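Local coordinates for RNA polymerase ECF-subfamily sigma factor (Streptomyces venezuelae, PDB 6DXO), which probably directs RNA polymerase to promoters needed for aerial mycelium formation, and is held here in a complex with its anti-sigma factor, at residues T25-I30 against G35-A40; V107-R110 against G114-V117. All coordinates share one frame; numbering follows the deposited sequence.

Overall arrangement
From the N terminus, the chain enters sigma-70 region 2 along helix 12-31, turns back through a short loop and starts helix 37-53; contact 1 closes that loop by packing the end of the first helix against the start of the second. The chain then runs through helix 65-79 and a linker, partly absent from the model, into region 4. There contact 2 closes the shorter turn between helices 101-112 and 117-124. The two contacts follow one another in series, neither nesting nor crossing. Their centres lie 26 Å apart on opposite sides of the chain's centre, and their nearest atoms are about 14 Å apart, so each joins two successive helices within its own region.

Contact 1: residues T25-I30 against G35-A40; sequences TVYRYI and GGKATA
I30 and A40 mark the closest approach of the two backbones, their CA atoms 5.7 Å apart, where the end of helix 12-31 meets the first turn of helix 37-53. G36 stands at the N-cap position of the second helix with backbone angles (phi 118°) that would jam a CB against the preceding carbonyl oxygen, and its own O accepts the first-turn bond from A40 N. A40 suits the meeting point because its lone methyl lets the helices come near: I30 CG2 rests 3.7 Å from A40 CA, and Y27 CE1 lies 3.9 Å from A40 CB. Y27 holds its CG anti to the backbone N (chi1 175°), which carries the ring across to the other helix until Y27 OH reaches K37 CG at 3.5 Å. K37 O lies at the edge of the Y27 ring, near its plane. The lysine chain bends at chi3, keeping CE near the same hydroxyl. With an alanine in place of Y27, A40 CB and the K37 methylenes would probably lose their cover, and a gap would open beside L58 of the other chain. I30 and Y27 also touch T44, in the likely polymerase core-binding motif. The pairing is van der Waals in character, so it depends on matched shapes, not on directed polar bonds.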
loop_
_atom_site.group_PDB
_atom_site.type_symbol
_atom_site.label_atom_id
_atom_site.label_comp_id
_atom_site.label_asym_id
_atom_site.label_seq_id
_atom_site.Cartn_x
_atom_site.Cartn_y
_atom_site.Cartn_z
ATOM N N THR A 25 5.946 1.654 3.124
ATOM C CA THR A 25 6.390 2.577 4.167
ATOM C C THR A 25 5.251 2.955 5.105
ATOM O O THR A 25 5.454 3.005 6.325
ATOM C CB THR A 25 7.036 3.856 3.566
ATOM O OG1 THR A 25 8.127 3.486 2.701
ATOM C CG2 THR A 25 7.569 4.727 4.678
ATOM N N VAL A 26 4.069 3.245 4.553
ATOM C CA VAL A 26 2.896 3.564 5.372
ATOM C C VAL A 26 2.577 2.360 6.249
ATOM O O VAL A 26 2.376 2.477 7.460
ATOM C CB VAL A 26 1.670 3.968 4.520
ATOM C CG1 VAL A 26 0.377 3.951 5.334
ATOM C CG2 VAL A 26 1.885 5.365 3.898
ATOM N N TYR A 27 2.567 1.192 5.625
ATOM C CA TYR A 27 2.231 -0.040 6.358
ATOM C C TYR A 27 3.181 -0.263 7.522
ATOM O O TYR A 27 2.751 -0.589 8.640
ATOM C CB TYR A 27 2.276 -1.202 5.383
ATOM C CG TYR A 27 2.064 -2.568 5.985
ATOM C CD1 TYR A 27 0.805 -2.985 6.382
ATOM C CD2 TYR A 27 3.126 -3.445 6.107
ATOM C CE1 TYR A 27 0.611 -4.300 6.920
ATOM C CE2 TYR A 27 2.952 -4.733 6.616
ATOM C CZ TYR A 27 1.702 -5.142 7.023
ATOM O OH TYR A 27 1.558 -6.414 7.526
ATOM N N ARG A 28 4.469 -0.086 7.275
ATOM C CA ARG A 28 5.477 -0.283 8.316
ATOM C C ARG A 28 5.367 0.731 9.440
ATOM O O ARG A 28 5.562 0.382 10.593
ATOM C CB ARG A 28 6.887 -0.312 7.735
ATOM C CG ARG A 28 7.135 -1.550 6.865
ATOM C CD ARG A 28 8.605 -1.692 6.567
ATOM N NE ARG A 28 9.025 -0.859 5.451
ATOM C CZ ARG A 28 9.117 -1.299 4.199
ATOM N NH1 ARG A 28 8.819 -2.557 3.917
ATOM N NH2 ARG A 28 9.507 -0.483 3.232
ATOM N N TYR A 29 5.017 1.975 9.115
ATOM C CA TYR A 29 4.790 2.949 10.179
ATOM C C TYR A 29 3.628 2.504 11.087
ATOM O O TYR A 29 3.712 2.554 12.334
ATOM C CB TYR A 29 4.531 4.334 9.578
ATOM C CG TYR A 29 4.042 5.321 10.628
ATOM C CD1 TYR A 29 4.938 5.934 11.504
ATOM C CD2 TYR A 29 2.681 5.593 10.772
ATOM C CE1 TYR A 29 4.487 6.846 12.482
ATOM C CE2 TYR A 29 2.228 6.492 11.750
ATOM C CZ TYR A 29 3.134 7.094 12.599
ATOM O OH TYR A 29 2.677 7.961 13.577
ATOM N N ILE A 30 2.556 2.039 10.456
ATOM C CA ILE A 30 1.340 1.636 11.154
ATOM C C ILE A 30 1.526 0.312 11.924
ATOM O O ILE A 30 1.030 0.163 13.043
ATOM C CB ILE A 30 0.145 1.524 10.165
ATOM C CG1 ILE A 30 -0.204 2.902 9.570
ATOM C CG2 ILE A 30 -1.092 0.943 10.826
ATOM C CD1 ILE A 30 -1.364 2.861 8.565
ATOM N N GLY A 35 -2.709 -3.344 16.957
ATOM C CA GLY A 35 -2.801 -4.740 17.330
ATOM C C GLY A 35 -3.355 -5.550 16.179
ATOM O O GLY A 35 -4.569 -5.682 16.022
ATOM N N GLY A 36 -2.459 -6.063 15.349
ATOM C CA GLY A 36 -2.835 -7.033 14.343
ATOM C C GLY A 36 -2.581 -6.561 12.928
ATOM O O GLY A 36 -2.774 -5.387 12.607
ATOM N N LYS A 37 -2.158 -7.499 12.089
ATOM C CA LYS A 37 -1.853 -7.246 10.683
ATOM C C LYS A 37 -3.061 -6.731 9.911
ATOM O O LYS A 37 -2.938 -5.833 9.082
ATOM C CB LYS A 37 -1.319 -8.533 10.042
ATOM C CG LYS A 37 -1.058 -8.441 8.558
ATOM C CD LYS A 37 -0.412 -9.727 8.042
ATOM C CE LYS A 37 0.862 -10.034 8.803
ATOM N NZ LYS A 37 1.653 -11.108 8.147
ATOM N N ALA A 38 -4.230 -7.311 10.173
ATOM C CA ALA A 38 -5.467 -6.879 9.524
ATOM C C ALA A 38 -5.785 -5.396 9.783
ATOM O O ALA A 38 -6.172 -4.660 8.877
ATOM C CB ALA A 38 -6.633 -7.763 9.966
ATOM N N THR A 39 -5.641 -4.964 11.028
ATOM C CA THR A 39 -5.834 -3.557 11.346
ATOM C C THR A 39 -4.815 -2.687 10.622
ATOM O O THR A 39 -5.163 -1.638 10.067
ATOM C CB THR A 39 -5.776 -3.307 12.863
ATOM O OG1 THR A 39 -6.839 -4.038 13.496
ATOM C CG2 THR A 39 -5.925 -1.832 13.166
ATOM N N ALA A 40 -3.564 -3.134 10.600
ATOM C CA ALA A 40 -2.510 -2.378 9.913
ATOM C C ALA A 40 -2.808 -2.271 8.405
ATOM O O ALA A 40 -2.624 -1.215 7.791
ATOM C CB ALA A 40 -1.148 -2.997 10.159
#

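Contact 2: residues V107-R110 against G114-V117; sequences VTLR and GLSV
R110 folds its side chain over the turn that follows its own helix. R110 CB stands 4.2 Å from L115 O. With CG anti to the carbonyl carbon and further bends at chi2 (-81°) and chi3, the chain curls back so that R110 CD comes 3.5 Å from L115 O. R110 NE lies 3.7 Å from V117 CG2, a methyl set over one face of the guanidinium towards its rim, while the NE hydrogen goes to Q135 OE1 and ties the turn to helix 128-144. R110 CZ and R110 NH2 are each 3.8 Å from that same V117 CG2. At the other tip, R110 NH1 makes a hydrogen bond to L115 O, 2.8 Å long and in the guanidinium plane, arriving on a lone pair of the carbonyl. Arginine fits because it offers a flat face to V117 and edge donors to two acceptors. In the backbone, L115 N bonds to L109 O at 2.9 Å, closing the turn beside a wider, pi-type turn of the helix at 108-110, and the leucines touch through their CD2 methyls. G114 takes the positive phi (74°) that turns the chain out of the helix. S116 N-caps helix 117-124, whose E119 reaches back to S116 N, as in a capping box. Together these build the lead-in to the helix-turn-helix of sigma-70 region 4.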
loop_
_atom_site.group_PDB
_atom_site.type_symbol
_atom_site.label_atom_id
_atom_site.label_comp_id
_atom_site.label_asym_id
_atom_site.label_seq_id
_atom_site.Cartn_x
_atom_site.Cartn_y
_atom_site.Cartn_z
ATOM N N VAL A 107 -10.493 -15.165 -5.025
ATOM C CA VAL A 107 -11.087 -14.185 -5.938
ATOM C C VAL A 107 -10.056 -13.174 -6.455
ATOM O O VAL A 107 -10.128 -12.736 -7.596
ATOM C CB VAL A 107 -12.298 -13.430 -5.323
ATOM C CG1 VAL A 107 -13.429 -14.391 -4.987
ATOM C CG2 VAL A 107 -11.882 -12.615 -4.114
ATOM N N THR A 108 -9.099 -12.804 -5.614
ATOM C CA THR A 108 -8.075 -11.837 -6.015
ATOM C C THR A 108 -7.181 -12.422 -7.108
ATOM O O THR A 108 -6.993 -11.827 -8.163
ATOM C CB THR A 108 -7.227 -11.423 -4.818
ATOM O OG1 THR A 108 -8.088 -10.848 -3.821
ATOM C CG2 THR A 108 -6.181 -10.383 -5.232
ATOM N N LEU A 109 -6.662 -13.615 -6.866
ATOM C CA LEU A 109 -5.840 -14.278 -7.877
ATOM C C LEU A 109 -6.611 -14.566 -9.170
ATOM O O LEU A 109 -6.105 -14.304 -10.255
ATOM C CB LEU A 109 -5.258 -15.570 -7.317
ATOM C CG LEU A 109 -4.217 -15.496 -6.196
ATOM C CD1 LEU A 109 -4.102 -16.869 -5.556
ATOM C CD2 LEU A 109 -2.880 -15.034 -6.715
ATOM N N ARG A 110 -7.818 -15.121 -9.053
ATOM C CA ARG A 110 -8.584 -15.518 -10.248
ATOM C C ARG A 110 -9.087 -14.338 -11.073
ATOM O O ARG A 110 -9.002 -14.340 -12.309
ATOM C CB ARG A 110 -9.785 -16.394 -9.867
ATOM C CG ARG A 110 -9.428 -17.784 -9.386
ATOM C CD ARG A 110 -9.154 -18.739 -10.549
ATOM N NE ARG A 110 -10.376 -19.042 -11.285
ATOM C CZ ARG A 110 -10.590 -18.739 -12.560
ATOM N NH1 ARG A 110 -9.657 -18.125 -13.277
ATOM N NH2 ARG A 110 -11.744 -19.057 -13.125
ATOM N N GLY A 114 -6.289 -12.273 -12.839
ATOM C CA GLY A 114 -6.544 -13.030 -14.047
ATOM C C GLY A 114 -5.841 -14.378 -14.135
ATOM O O GLY A 114 -5.641 -14.891 -15.239
ATOM N N LEU A 115 -5.455 -14.960 -12.998
ATOM C CA LEU A 115 -4.853 -16.300 -13.025
ATOM C C LEU A 115 -5.906 -17.370 -13.319
ATOM O O LEU A 115 -7.044 -17.266 -12.868
ATOM C CB LEU A 115 -4.131 -16.638 -11.711
ATOM C CG LEU A 115 -2.654 -16.245 -11.667
ATOM C CD1 LEU A 115 -2.509 -14.732 -11.837
ATOM C CD2 LEU A 115 -2.022 -16.713 -10.362
ATOM N N SER A 116 -5.515 -18.392 -14.079
ATOM C CA SER A 116 -6.401 -19.520 -14.353
ATOM C C SER A 116 -6.653 -20.325 -13.086
ATOM O O SER A 116 -5.968 -20.142 -12.089
ATOM C CB SER A 116 -5.796 -20.436 -15.431
ATOM O OG SER A 116 -4.636 -21.115 -14.970
ATOM N N VAL A 117 -7.628 -21.231 -13.126
ATOM C CA VAL A 117 -7.818 -22.184 -12.034
ATOM C C VAL A 117 -6.524 -22.940 -11.724
ATOM O O VAL A 117 -6.151 -23.087 -10.567
ATOM C CB VAL A 117 -8.935 -23.217 -12.342
ATOM C CG1 VAL A 117 -8.935 -24.307 -11.291
ATOM C CG2 VAL A 117 -10.288 -22.527 -12.390
#